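Local coordinates for terminal oxygenase component of carbazole (Janthinobacterium sp., PDB 7BUG), which forms the terminal oxygenase of carbazole 1,9a-dioxygenase, which adds dioxygen at the angular C-9a and adjacent C-1 positions of carbazole, at residues A[21-25]-A[288-292]. Sequence-based numbering, arbitrary orientation.
Sequences AKLGF and PIDEN
The carboxylate of E291 offers one face to L23. L23 CD2 sits over that face, 3.5 Å from E291 CD and almost straight above it. OE1 of E291 is hydrogen-bonded to NE2 of Q379. The contact joins a type I beta turn, A21 to G24, to the loop linking antiparallel neighbours 281-288 and 293-303 in the large sheet of the catalytic, Bet v 1-like domain. The N-terminal turn thus packs on one end of this sheet.

The aliphatic part of K22 crosses that of E291, with K22 CD 3.6 Å from E291 CG. K22 CG lies anti to the backbone N (chi1 -176°), beside E291 CB. Beyond it, NZ makes a salt bridge with D347. N170 ties the two backbones together, since its ND2 bonds to both K22 O and E291 O.

In the loop, D290 OD1 accepts from N292 N at 2.9 Å, an Asx turn. The N-H comes from above the carboxylate plane, 39° out of it. OD1 also bonds to T293.

At the other end, P288 CG packs 3.7 Å from G24 CA. L23 O is buried without a polar partner, and P288 CB lies 3.5 Å from it.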
loop_
_atom_site.group_PDB
_atom_site.type_symbol
_atom_site.label_atom_id
_atom_site.label_comp_id
_atom_site.label_asym_id
_atom_site.label_seq_id
_atom_site.Cartn_x
_atom_site.Cartn_y
_atom_site.Cartn_z
ATOM N N ALA A 21 -7.359 -14.689 -16.770
ATOM C CA ALA A 21 -5.919 -14.693 -17.133
ATOM C C ALA A 21 -5.210 -13.377 -16.755
ATOM O O ALA A 21 -4.496 -12.795 -17.572
ATOM C CB ALA A 21 -5.730 -15.117 -18.556
ATOM N N LYS A 22 -5.347 -12.967 -15.494
ATOM C CA LYS A 22 -4.778 -11.729 -14.938
ATOM C C LYS A 22 -3.250 -11.726 -15.046
ATOM O O LYS A 22 -2.653 -10.641 -15.277
ATOM C CB LYS A 22 -5.273 -11.581 -13.493
ATOM C CG LYS A 22 -4.838 -10.303 -12.812
ATOM C CD LYS A 22 -5.389 -10.246 -11.414
ATOM C CE LYS A 22 -6.898 -10.288 -11.426
ATOM N NZ LYS A 22 -7.419 -9.419 -10.346
ATOM N N LEU A 23 -2.608 -12.895 -14.931
ATOM C CA LEU A 23 -1.130 -13.028 -15.021
ATOM C C LEU A 23 -0.659 -13.447 -16.411
ATOM O O LEU A 23 0.568 -13.664 -16.571
ATOM C CB LEU A 23 -0.658 -14.067 -13.995
ATOM C CG LEU A 23 -0.577 -13.592 -12.565
ATOM C CD1 LEU A 23 -0.368 -14.787 -11.640
ATOM C CD2 LEU A 23 0.542 -12.554 -12.384
ATOM N N GLY A 24 -1.535 -13.540 -17.403
ATOM C CA GLY A 24 -1.188 -13.995 -18.745
ATOM C C GLY A 24 -1.328 -15.495 -18.919
ATOM O O GLY A 24 -1.720 -16.222 -17.988
ATOM N N PHE A 25 -0.916 -15.950 -20.072
ATOM C CA PHE A 25 -1.045 -17.357 -20.509
ATOM C C PHE A 25 0.304 -18.032 -20.384
ATOM O O PHE A 25 1.301 -17.629 -21.027
ATOM C CB PHE A 25 -1.593 -17.410 -21.932
ATOM C CG PHE A 25 -2.973 -16.818 -22.030
ATOM C CD1 PHE A 25 -4.031 -17.293 -21.252
ATOM C CD2 PHE A 25 -3.227 -15.851 -22.988
ATOM C CE1 PHE A 25 -5.317 -16.788 -21.437
ATOM C CE2 PHE A 25 -4.522 -15.377 -23.171
ATOM C CZ PHE A 25 -5.554 -15.806 -22.361
ATOM N N PRO A 288 2.946 -9.772 -20.003
ATOM C CA PRO A 288 2.582 -9.680 -18.603
ATOM C C PRO A 288 3.810 -9.819 -17.702
ATOM O O PRO A 288 4.592 -10.796 -17.794
ATOM C CB PRO A 288 1.632 -10.873 -18.344
ATOM C CG PRO A 288 1.305 -11.390 -19.704
ATOM C CD PRO A 288 2.450 -11.000 -20.609
ATOM N N ILE A 289 3.989 -8.818 -16.842
ATOM C CA ILE A 289 5.039 -8.809 -15.787
ATOM C C ILE A 289 4.433 -9.293 -14.488
ATOM O O ILE A 289 4.971 -10.219 -13.862
ATOM C CB ILE A 289 5.709 -7.420 -15.648
ATOM C CG1 ILE A 289 6.539 -7.123 -16.888
ATOM C CG2 ILE A 289 6.528 -7.316 -14.383
ATOM C CD1 ILE A 289 7.042 -5.717 -16.968
ATOM N N ASP A 290 3.308 -8.699 -14.108
ATOM C CA ASP A 290 2.523 -9.134 -12.928
ATOM C C ASP A 290 1.098 -8.642 -13.197
ATOM O O ASP A 290 0.834 -8.219 -14.303
ATOM C CB ASP A 290 3.146 -8.630 -11.627
ATOM C CG ASP A 290 3.175 -7.127 -11.449
ATOM O OD1 ASP A 290 2.450 -6.407 -12.161
ATOM O OD2 ASP A 290 3.954 -6.657 -10.543
ATOM N N GLU A 291 0.201 -8.700 -12.219
ATOM C CA GLU A 291 -1.224 -8.398 -12.456
ATOM C C GLU A 291 -1.376 -6.956 -12.895
ATOM O O GLU A 291 -2.374 -6.630 -13.462
ATOM C CB GLU A 291 -1.978 -8.683 -11.161
ATOM C CG GLU A 291 -1.825 -10.129 -10.722
ATOM C CD GLU A 291 -0.705 -10.537 -9.744
ATOM O OE1 GLU A 291 -0.935 -11.599 -9.061
ATOM O OE2 GLU A 291 0.385 -9.856 -9.631
ATOM N N ASN A 292 -0.417 -6.098 -12.559
ATOM C CA ASN A 292 -0.552 -4.624 -12.681
ATOM C C ASN A 292 0.344 -4.018 -13.772
ATOM O O ASN A 292 0.288 -2.797 -13.960
ATOM C CB ASN A 292 -0.130 -3.986 -11.352
ATOM C CG ASN A 292 -0.903 -4.508 -10.171
ATOM O OD1 ASN A 292 -2.120 -4.675 -10.248
ATOM N ND2 ASN A 292 -0.172 -4.902 -9.134
#